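Local coordinates for hypothetical protein, similar to alpha-acetolactate decarboxylase (Staphylococcus aureus subsp. aureus, PDB 1XV2) that probably works as a zinc-dependent alpha-acetolactate decarboxylase, converting alpha-acetolactate into acetoin and carbon dioxide, at residues T41-V49 and R127-Y136; F82-L93 and E194-N204. All blocks are in the same frame, centred on the assembly; numbering follows the deposited sequence.

Interaction 1: residues T41-V49 and R127-Y136; sequences TLTGSDGEV and RMMPAQQPPY
E48 of strand 48-52 reaches to the chain leaving strand 120-127, and its OE2 takes the charged part of the contact. M129 N donates to E48 OE2 at 2.7 Å, nearly straight, on the anti side of the carboxylate and 24° out of its plane. R127 NE meets the same oxygen at 2.9 Å in a salt bridge whose hydrogen bond is weak because the angle is poor. Carboxylate and guanidinium lie only 16° apart in plane, and a water spans their other ends, E48 OE1 and R127 NH2. The bend of E48 at chi2 (-66°) turns the carboxylate toward this pair. R127 NH1 is hydrogen-bonded to Q146 OE1 and A236 O.

Backbone bonds tie the turn 43-47 to the loop: G47 N to M129 O at 2.9 Å and Q132 N to G44 O at 3.1 Å. Another water bridges G44 O and P130 O.

Van der Waals contacts fill in beside them. Y136 CE1 rests 3.5 Å from the CA of G44, A131 CB lies against CB and OD1 of D46, and the CG of selenomethionine M129 lies 3.5 Å from S45 OG.

With the straight bond from M129 N and the weaker one from R127 on one oxygen, and water on the other, the E48 carboxylate is probably restrained in rotation beside the zinc site, close to the metal ligand H189.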
loop_
_atom_site.group_PDB
_atom_site.type_symbol
_atom_site.label_atom_id
_atom_site.label_comp_id
_atom_site.label_asym_id
_atom_site.label_seq_id
_atom_site.Cartn_x
_atom_site.Cartn_y
_atom_site.Cartn_z
ATOM N N THR A 41 -14.493 8.728 7.644
ATOM C CA THR A 41 -15.405 8.597 8.762
ATOM C C THR A 41 -14.744 9.326 9.926
ATOM O O THR A 41 -13.586 9.742 9.818
ATOM C CB THR A 41 -15.669 7.124 9.120
ATOM O OG1 THR A 41 -16.541 7.065 10.258
ATOM C CG2 THR A 41 -14.364 6.389 9.414
ATOM N N LEU A 42 -15.468 9.501 11.024
ATOM C CA LEU A 42 -14.910 10.209 12.172
ATOM C C LEU A 42 -14.460 9.270 13.282
ATOM O O LEU A 42 -14.605 8.055 13.178
ATOM C CB LEU A 42 -15.939 11.198 12.726
ATOM C CG LEU A 42 -16.460 12.244 11.737
ATOM C CD1 LEU A 42 -17.428 13.168 12.452
ATOM C CD2 LEU A 42 -15.299 13.038 11.151
ATOM N N THR A 43 -13.912 9.844 14.347
ATOM C CA THR A 43 -13.446 9.058 15.480
ATOM C C THR A 43 -14.540 8.075 15.888
ATOM O O THR A 43 -15.719 8.423 15.895
ATOM C CB THR A 43 -13.088 9.978 16.672
ATOM O OG1 THR A 43 -12.066 10.900 16.267
ATOM C CG2 THR A 43 -12.584 9.163 17.850
ATOM N N GLY A 44 -14.139 6.846 16.209
ATOM C CA GLY A 44 -15.090 5.819 16.598
ATOM C C GLY A 44 -15.855 5.312 15.389
ATOM O O GLY A 44 -16.837 4.577 15.520
ATOM N N SER A 45 -15.375 5.698 14.208
ATOM C CA SER A 45 -15.992 5.341 12.934
ATOM C C SER A 45 -17.394 5.926 12.929
ATOM O O SER A 45 -18.354 5.290 12.494
ATOM C CB SER A 45 -16.060 3.825 12.745
ATOM O OG SER A 45 -16.459 3.510 11.417
ATOM N N ASP A 46 -17.495 7.151 13.430
ATOM C CA ASP A 46 -18.769 7.835 13.503
ATOM C C ASP A 46 -19.239 8.393 12.168
ATOM O O ASP A 46 -18.658 9.336 11.631
ATOM C CB ASP A 46 -18.707 8.964 14.534
ATOM C CG ASP A 46 -19.950 9.840 14.517
ATOM O OD1 ASP A 46 -21.070 9.289 14.455
ATOM O OD2 ASP A 46 -19.805 11.078 14.570
ATOM N N GLY A 47 -20.289 7.787 11.631
ATOM C CA GLY A 47 -20.864 8.262 10.391
ATOM C C GLY A 47 -20.087 8.086 9.106
ATOM O O GLY A 47 -19.187 7.253 8.992
ATOM N N GLU A 48 -20.447 8.913 8.135
ATOM C CA GLU A 48 -19.860 8.870 6.810
ATOM C C GLU A 48 -19.365 10.235 6.375
ATOM O O GLU A 48 -20.135 11.193 6.339
ATOM C CB GLU A 48 -20.918 8.397 5.815
ATOM C CG GLU A 48 -21.669 7.150 6.249
ATOM C CD GLU A 48 -20.769 5.934 6.321
ATOM O OE1 GLU A 48 -19.651 6.003 5.768
ATOM O OE2 GLU A 48 -21.183 4.914 6.916
ATOM N N VAL A 49 -18.085 10.323 6.032
ATOM C CA VAL A 49 -17.526 11.583 5.572
ATOM C C VAL A 49 -17.448 11.576 4.051
ATOM O O VAL A 49 -17.004 10.600 3.450
ATOM C CB VAL A 49 -16.104 11.815 6.129
ATOM C CG1 VAL A 49 -15.532 13.113 5.577
ATOM C CG2 VAL A 49 -16.144 11.860 7.649
ATOM N N ARG A 127 -25.849 3.515 3.914
ATOM C CA ARG A 127 -25.836 3.187 5.326
ATOM C C ARG A 127 -25.056 4.303 6.002
ATOM O O ARG A 127 -24.266 4.998 5.357
ATOM C CB ARG A 127 -25.171 1.824 5.593
ATOM C CG ARG A 127 -23.689 1.711 5.246
ATOM C CD ARG A 127 -22.763 2.230 6.354
ATOM N NE ARG A 127 -21.353 2.151 5.960
ATOM C CZ ARG A 127 -20.651 1.025 5.881
ATOM N NH1 ARG A 127 -21.212 -0.141 6.180
ATOM N NH2 ARG A 127 -19.386 1.059 5.477
HETATM N N MSE A 128 -25.314 4.503 7.288
HETATM C CA MSE A 128 -24.606 5.513 8.059
HETATM C C MSE A 128 -23.996 4.747 9.221
HETATM O O MSE A 128 -24.691 4.390 10.177
HETATM C CB MSE A 128 -25.572 6.588 8.568
HETATM C CG MSE A 128 -26.317 7.341 7.470
HETATM SE SE MSE A 128 -27.980 6.488 6.955
HETATM C CE MSE A 128 -29.156 7.282 8.275
HETATM N N MSE A 129 -22.702 4.466 9.124
HETATM C CA MSE A 129 -22.022 3.703 10.160
HETATM C C MSE A 129 -22.267 4.291 11.544
HETATM O O MSE A 129 -21.954 5.454 11.797
HETATM C CB MSE A 129 -20.517 3.652 9.878
HETATM C CG MSE A 129 -19.770 2.588 10.678
HETATM SE SE MSE A 129 -20.252 0.792 10.157
HETATM C CE MSE A 129 -18.974 0.549 8.724
ATOM N N PRO A 130 -22.852 3.496 12.454
ATOM C CA PRO A 130 -23.121 3.975 13.813
ATOM C C PRO A 130 -21.815 4.107 14.598
ATOM O O PRO A 130 -20.944 3.236 14.531
ATOM C CB PRO A 130 -24.049 2.905 14.377
ATOM C CG PRO A 130 -23.576 1.666 13.694
ATOM C CD PRO A 130 -23.367 2.128 12.268
ATOM N N ALA A 131 -21.681 5.204 15.332
ATOM C CA ALA A 131 -20.477 5.459 16.105
ATOM C C ALA A 131 -20.287 4.502 17.278
ATOM O O ALA A 131 -21.250 3.976 17.840
ATOM C CB ALA A 131 -20.485 6.900 16.608
ATOM N N GLN A 132 -19.025 4.274 17.627
ATOM C CA GLN A 132 -18.659 3.414 18.749
ATOM C C GLN A 132 -17.990 4.298 19.794
ATOM O O GLN A 132 -17.443 5.346 19.463
ATOM C CB GLN A 132 -17.651 2.344 18.316
ATOM C CG GLN A 132 -18.233 0.975 18.005
ATOM C CD GLN A 132 -17.146 -0.073 17.831
ATOM O OE1 GLN A 132 -16.286 -0.238 18.699
ATOM N NE2 GLN A 132 -17.182 -0.789 16.712
ATOM N N GLN A 133 -18.042 3.875 21.049
ATOM C CA GLN A 133 -17.399 4.606 22.132
ATOM C C GLN A 133 -16.317 3.683 22.676
ATOM O O GLN A 133 -16.529 2.476 22.796
ATOM C CB GLN A 133 -18.403 4.935 23.240
ATOM C CG GLN A 133 -19.554 5.833 22.807
ATOM C CD GLN A 133 -19.077 7.151 22.231
ATOM O OE1 GLN A 133 -18.271 7.855 22.841
ATOM N NE2 GLN A 133 -19.581 7.496 21.049
ATOM N N PRO A 134 -15.135 4.232 23.000
ATOM C CA PRO A 134 -14.043 3.407 23.530
ATOM C C PRO A 134 -14.382 2.804 24.891
ATOM O O PRO A 134 -15.114 3.403 25.677
ATOM C CB PRO A 134 -12.872 4.388 23.593
ATOM C CG PRO A 134 -13.541 5.695 23.849
ATOM C CD PRO A 134 -14.732 5.646 22.919
ATOM N N PRO A 135 -13.868 1.596 25.180
ATOM C CA PRO A 135 -13.001 0.755 24.345
ATOM C C PRO A 135 -13.699 0.273 23.075
ATOM O O PRO A 135 -14.868 -0.114 23.107
ATOM C CB PRO A 135 -12.645 -0.395 25.280
ATOM C CG PRO A 135 -13.897 -0.549 26.081
ATOM C CD PRO A 135 -14.225 0.890 26.424
ATOM N N TYR A 136 -12.970 0.289 21.964
ATOM C CA TYR A 136 -13.516 -0.121 20.673
ATOM C C TYR A 136 -13.498 -1.626 20.420
ATOM O O TYR A 136 -12.785 -2.376 21.086
ATOM C CB TYR A 136 -12.751 0.579 19.551
ATOM C CG TYR A 136 -12.827 2.082 19.608
ATOM C CD1 TYR A 136 -14.054 2.744 19.511
ATOM C CD2 TYR A 136 -11.671 2.852 19.745
ATOM C CE1 TYR A 136 -14.126 4.138 19.549
ATOM C CE2 TYR A 136 -11.733 4.244 19.781
ATOM C CZ TYR A 136 -12.960 4.878 19.682
ATOM O OH TYR A 136 -13.021 6.250 19.708
HETATM O O HOH W 1 -18.304 2.167 14.789
HETATM O O HOH W 2 -22.995 7.733 12.839
HETATM O O HOH W 3 -18.269 3.829 5.761
#

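Interaction 2: residues F82-L93 and E194-N204; sequences FKASKTFPLQQL and EVDDVVVEIQN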
loop_
_atom_site.group_PDB
_atom_site.type_symbol
_atom_site.label_atom_id
_atom_site.label_comp_id
_atom_site.label_asym_id
_atom_site.label_seq_id
_atom_site.Cartn_x
_atom_site.Cartn_y
_atom_site.Cartn_z
ATOM N N PHE A 82 -8.966 15.812 -7.323
ATOM C CA PHE A 82 -9.633 15.273 -8.499
ATOM C C PHE A 82 -9.399 16.016 -9.804
ATOM O O PHE A 82 -9.786 17.170 -9.960
ATOM C CB PHE A 82 -11.137 15.159 -8.250
ATOM C CG PHE A 82 -11.835 14.250 -9.219
ATOM C CD1 PHE A 82 -11.485 12.906 -9.299
ATOM C CD2 PHE A 82 -12.828 14.736 -10.066
ATOM C CE1 PHE A 82 -12.112 12.056 -10.209
ATOM C CE2 PHE A 82 -13.461 13.894 -10.980
ATOM C CZ PHE A 82 -13.101 12.551 -11.051
ATOM N N LYS A 83 -8.765 15.317 -10.737
ATOM C CA LYS A 83 -8.471 15.831 -12.068
ATOM C C LYS A 83 -8.953 14.744 -13.035
ATOM O O LYS A 83 -8.213 13.812 -13.359
ATOM C CB LYS A 83 -6.962 16.059 -12.220
ATOM C CG LYS A 83 -6.504 16.395 -13.631
ATOM C CD LYS A 83 -7.061 17.724 -14.112
ATOM C CE LYS A 83 -6.672 17.978 -15.561
ATOM N NZ LYS A 83 -7.233 16.928 -16.462
ATOM N N ALA A 84 -10.202 14.863 -13.475
ATOM C CA ALA A 84 -10.800 13.885 -14.380
ATOM C C ALA A 84 -10.008 13.696 -15.664
ATOM O O ALA A 84 -9.748 14.654 -16.390
ATOM C CB ALA A 84 -12.233 14.290 -14.712
ATOM N N SER A 85 -9.623 12.455 -15.942
ATOM C CA SER A 85 -8.879 12.162 -17.159
ATOM C C SER A 85 -9.836 11.627 -18.221
ATOM O O SER A 85 -9.474 11.491 -19.390
ATOM C CB SER A 85 -7.770 11.148 -16.880
ATOM O OG SER A 85 -8.274 10.006 -16.220
ATOM N N LYS A 86 -11.064 11.332 -17.803
ATOM C CA LYS A 86 -12.085 10.831 -18.712
ATOM C C LYS A 86 -13.476 11.157 -18.177
ATOM O O LYS A 86 -13.727 11.059 -16.975
ATOM C CB LYS A 86 -11.941 9.316 -18.908
ATOM C CG LYS A 86 -12.966 8.733 -19.874
ATOM C CD LYS A 86 -12.737 7.252 -20.143
ATOM C CE LYS A 86 -11.511 7.015 -21.011
ATOM N NZ LYS A 86 -11.304 5.560 -21.295
ATOM N N THR A 87 -14.368 11.552 -19.079
ATOM C CA THR A 87 -15.737 11.898 -18.724
ATOM C C THR A 87 -16.679 11.217 -19.710
ATOM O O THR A 87 -16.330 11.047 -20.878
ATOM C CB THR A 87 -15.955 13.423 -18.801
ATOM O OG1 THR A 87 -15.001 14.087 -17.964
ATOM C CG2 THR A 87 -17.353 13.786 -18.344
ATOM N N PHE A 88 -17.864 10.828 -19.240
ATOM C CA PHE A 88 -18.852 10.169 -20.093
ATOM C C PHE A 88 -20.186 9.988 -19.372
ATOM O O PHE A 88 -20.225 9.767 -18.162
ATOM C CB PHE A 88 -18.319 8.813 -20.567
ATOM C CG PHE A 88 -18.086 7.825 -19.458
ATOM C CD1 PHE A 88 -19.124 7.025 -18.989
ATOM C CD2 PHE A 88 -16.826 7.687 -18.889
ATOM C CE1 PHE A 88 -18.907 6.099 -17.968
ATOM C CE2 PHE A 88 -16.598 6.765 -17.867
ATOM C CZ PHE A 88 -17.639 5.970 -17.407
ATOM N N PRO A 89 -21.301 10.084 -20.113
ATOM C CA PRO A 89 -22.631 9.931 -19.518
ATOM C C PRO A 89 -23.144 8.497 -19.414
ATOM O O PRO A 89 -22.606 7.580 -20.034
ATOM C CB PRO A 89 -23.504 10.786 -20.430
ATOM C CG PRO A 89 -22.892 10.544 -21.767
ATOM C CD PRO A 89 -21.399 10.613 -21.487
ATOM N N LEU A 90 -24.188 8.323 -18.608
ATOM C CA LEU A 90 -24.834 7.029 -18.408
ATOM C C LEU A 90 -26.284 7.287 -18.037
ATOM O O LEU A 90 -26.589 8.259 -17.345
ATOM C CB LEU A 90 -24.151 6.232 -17.293
ATOM C CG LEU A 90 -22.743 5.693 -17.565
ATOM C CD1 LEU A 90 -22.265 4.891 -16.358
ATOM C CD2 LEU A 90 -22.754 4.817 -18.807
ATOM N N GLN A 91 -27.179 6.419 -18.498
ATOM C CA GLN A 91 -28.597 6.579 -18.207
ATOM C C GLN A 91 -29.289 5.244 -17.980
ATOM O O GLN A 91 -28.909 4.232 -18.567
ATOM C CB GLN A 91 -29.299 7.296 -19.363
ATOM C CG GLN A 91 -28.742 8.666 -19.702
ATOM C CD GLN A 91 -29.427 9.271 -20.912
ATOM O OE1 GLN A 91 -29.418 8.690 -21.999
ATOM N NE2 GLN A 91 -30.032 10.440 -20.729
ATOM N N GLN A 92 -30.303 5.259 -17.118
ATOM C CA GLN A 92 -31.100 4.074 -16.815
ATOM C C GLN A 92 -30.277 2.790 -16.681
ATOM O O GLN A 92 -30.451 1.859 -17.468
ATOM C CB GLN A 92 -32.149 3.878 -17.913
ATOM C CG GLN A 92 -33.093 5.053 -18.106
ATOM C CD GLN A 92 -33.965 5.303 -16.889
ATOM O OE1 GLN A 92 -34.477 4.365 -16.278
ATOM N NE2 GLN A 92 -34.148 6.570 -16.539
ATOM N N LEU A 93 -29.393 2.743 -15.687
ATOM C CA LEU A 93 -28.553 1.567 -15.458
ATOM C C LEU A 93 -28.434 1.215 -13.977
ATOM O O LEU A 93 -28.506 2.086 -13.103
ATOM C CB LEU A 93 -27.147 1.792 -16.023
ATOM C CG LEU A 93 -26.988 1.992 -17.531
ATOM C CD1 LEU A 93 -25.513 2.192 -17.852
ATOM C CD2 LEU A 93 -27.544 0.784 -18.285
ATOM N N GLU A 194 -29.234 3.149 -8.574
ATOM C CA GLU A 194 -29.655 3.034 -9.961
ATOM C C GLU A 194 -29.633 4.439 -10.549
ATOM O O GLU A 194 -30.323 5.335 -10.058
ATOM C CB GLU A 194 -31.064 2.443 -10.046
ATOM C CG GLU A 194 -31.644 2.431 -11.453
ATOM C CD GLU A 194 -32.942 1.644 -11.546
ATOM O OE1 GLU A 194 -33.876 1.943 -10.768
ATOM O OE2 GLU A 194 -33.028 0.731 -12.397
ATOM N N VAL A 195 -28.832 4.637 -11.589
ATOM C CA VAL A 195 -28.733 5.948 -12.215
ATOM C C VAL A 195 -29.879 6.232 -13.180
ATOM O O VAL A 195 -30.354 5.337 -13.877
ATOM C CB VAL A 195 -27.408 6.101 -12.992
ATOM C CG1 VAL A 195 -26.229 5.980 -12.037
ATOM C CG2 VAL A 195 -27.323 5.045 -14.093
ATOM N N ASP A 196 -30.337 7.479 -13.193
ATOM C CA ASP A 196 -31.391 7.886 -14.111
ATOM C C ASP A 196 -30.640 8.558 -15.248
ATOM O O ASP A 196 -30.624 8.075 -16.378
ATOM C CB ASP A 196 -32.339 8.898 -13.463
ATOM C CG ASP A 196 -33.488 9.289 -14.383
ATOM O OD1 ASP A 196 -33.246 9.495 -15.591
ATOM O OD2 ASP A 196 -34.632 9.395 -13.901
ATOM N N ASP A 197 -30.003 9.678 -14.925
ATOM C CA ASP A 197 -29.219 10.430 -15.892
ATOM C C ASP A 197 -28.054 11.048 -15.127
ATOM O O ASP A 197 -28.257 11.897 -14.256
ATOM C CB ASP A 197 -30.066 11.530 -16.532
ATOM C CG ASP A 197 -29.420 12.112 -17.772
ATOM O OD1 ASP A 197 -28.230 12.490 -17.713
ATOM O OD2 ASP A 197 -30.105 12.196 -18.810
ATOM N N VAL A 198 -26.840 10.611 -15.444
ATOM C CA VAL A 198 -25.654 11.114 -14.763
ATOM C C VAL A 198 -24.452 11.257 -15.681
ATOM O O VAL A 198 -24.479 10.843 -16.840
ATOM C CB VAL A 198 -25.223 10.174 -13.619
ATOM C CG1 VAL A 198 -26.334 10.050 -12.589
ATOM C CG2 VAL A 198 -24.863 8.810 -14.190
ATOM N N VAL A 199 -23.397 11.856 -15.138
ATOM C CA VAL A 199 -22.141 12.035 -15.853
ATOM C C VAL A 199 -21.091 11.351 -14.982
ATOM O O VAL A 199 -21.078 11.536 -13.765
ATOM C CB VAL A 199 -21.770 13.529 -16.004
ATOM C CG1 VAL A 199 -20.378 13.663 -16.615
ATOM C CG2 VAL A 199 -22.799 14.234 -16.872
ATOM N N VAL A 200 -20.231 10.551 -15.597
ATOM C CA VAL A 200 -19.193 9.849 -14.860
ATOM C C VAL A 200 -17.808 10.402 -15.176
ATOM O O VAL A 200 -17.428 10.525 -16.344
ATOM C CB VAL A 200 -19.189 8.335 -15.186
ATOM C CG1 VAL A 200 -18.101 7.633 -14.385
ATOM C CG2 VAL A 200 -20.556 7.725 -14.882
ATOM N N GLU A 201 -17.063 10.729 -14.126
ATOM C CA GLU A 201 -15.704 11.239 -14.271
ATOM C C GLU A 201 -14.748 10.261 -13.599
ATOM O O GLU A 201 -14.989 9.812 -12.475
ATOM C CB GLU A 201 -15.574 12.619 -13.623
ATOM C CG GLU A 201 -16.290 13.720 -14.378
ATOM C CD GLU A 201 -16.309 15.025 -13.611
ATOM O OE1 GLU A 201 -17.002 15.095 -12.573
ATOM O OE2 GLU A 201 -15.630 15.978 -14.039
ATOM N N ILE A 202 -13.668 9.925 -14.292
ATOM C CA ILE A 202 -12.683 8.995 -13.759
ATOM C C ILE A 202 -11.289 9.610 -13.753
ATOM O O ILE A 202 -10.968 10.464 -14.584
ATOM C CB ILE A 202 -12.620 7.701 -14.601
ATOM C CG1 ILE A 202 -14.001 7.060 -14.690
ATOM C CG2 ILE A 202 -11.646 6.716 -13.970
ATOM C CD1 ILE A 202 -14.032 5.800 -15.537
ATOM N N GLN A 203 -10.469 9.172 -12.803
ATOM C CA GLN A 203 -9.092 9.629 -12.694
ATOM C C GLN A 203 -8.239 8.421 -12.326
ATOM O O GLN A 203 -8.499 7.754 -11.325
ATOM C CB GLN A 203 -8.950 10.706 -11.619
ATOM C CG GLN A 203 -7.526 11.237 -11.497
ATOM C CD GLN A 203 -7.360 12.260 -10.391
ATOM O OE1 GLN A 203 -6.300 12.870 -10.254
ATOM N NE2 GLN A 203 -8.404 12.451 -9.591
ATOM N N ASN A 204 -7.232 8.134 -13.145
ATOM C CA ASN A 204 -6.347 7.002 -12.901
ATOM C C ASN A 204 -5.112 7.484 -12.141
ATOM O O ASN A 204 -4.511 8.492 -12.501
ATOM C CB ASN A 204 -5.944 6.366 -14.233
ATOM C CG ASN A 204 -7.148 6.020 -15.095
ATOM O OD1 ASN A 204 -7.948 5.146 -14.751
ATOM N ND2 ASN A 204 -7.288 6.714 -16.217
HETATM O O HOH W 4 -15.377 16.405 -16.661
HETATM O O HOH W 5 -33.762 2.152 -14.974
#
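This is an antiparallel strand pairing in the larger, curled sheet of the protein, with one face packed on helix 95-105. Strand 86-91 runs against strand 198-204, their axes 4.5 Å apart at an angle of 150°; beyond the corner at D196 and D197, L93 pairs with V195 of strand 187-195. K86, F88 and L90 exchange backbone hydrogen bonds with I202, V200 and V198, the one from K86 N being weak. Bulges mark both ends. At the classic bulge S85-K86, I202 O receives S85 N at 2.8 Å, nearly along the C=O axis, and S85 OG at 3.2 Å from above the carbonyl plane; at the G1 bulge Q92-L93, both residues face V195.

The mainly apolar face carries F88, L90, L93, V195, V198, V200 and I202, with K86, salt-bridged to E105. F88 sets its CG between backbone N and carbonyl carbon (chi1 64°), which lays the ring alongside V200: V200 CB sits over one face in a CH-pi contact, 3.8 Å from the centroid, while I202 CD1 comes to the ring edge. L90 CD1 touches V200 CG2 at 3.6 Å.

T87, P89, Q91, D197, V199 and E201 make the other face. Q91 NE2 gives a 2.6 Å hydrogen bond to D197 OD2, the amide meeting the carboxylate from above, with the planes 84° apart. A water joins T87 OG1 to E201 OE2. At one end F82 turns its edge to E201, CZ lying 3.6 Å from CB; at the other, Q92 OE1 is held by K122.

The pairing is therefore two-sided: F88, V195 and I202 help bury the sheet against the helix, whereas Q91 pairs with D197, and T87 with E201 through water.

Overall arrangement
The two contacts lie on opposite sides of the chain's centre, 29 Å apart between centres and about 13 Å between nearest atoms, so neither touches the other. Interaction 1 joins the seven-stranded sheet to the loop leaving the curled sheet and borders the metal site: the side chain of E48 is about 4 Å from the zinc held by H176, H178 and H189, and V49 O accepts a hydrogen bond from H178 ND1. Interaction 2 is a strand pairing within the curled sheet, away from the metal site. Strand 187-195 connects them, carrying H189 beside R127 before reaching V195. Strand 120-127 does likewise, from T120, bonded to D196 and D197, to R127.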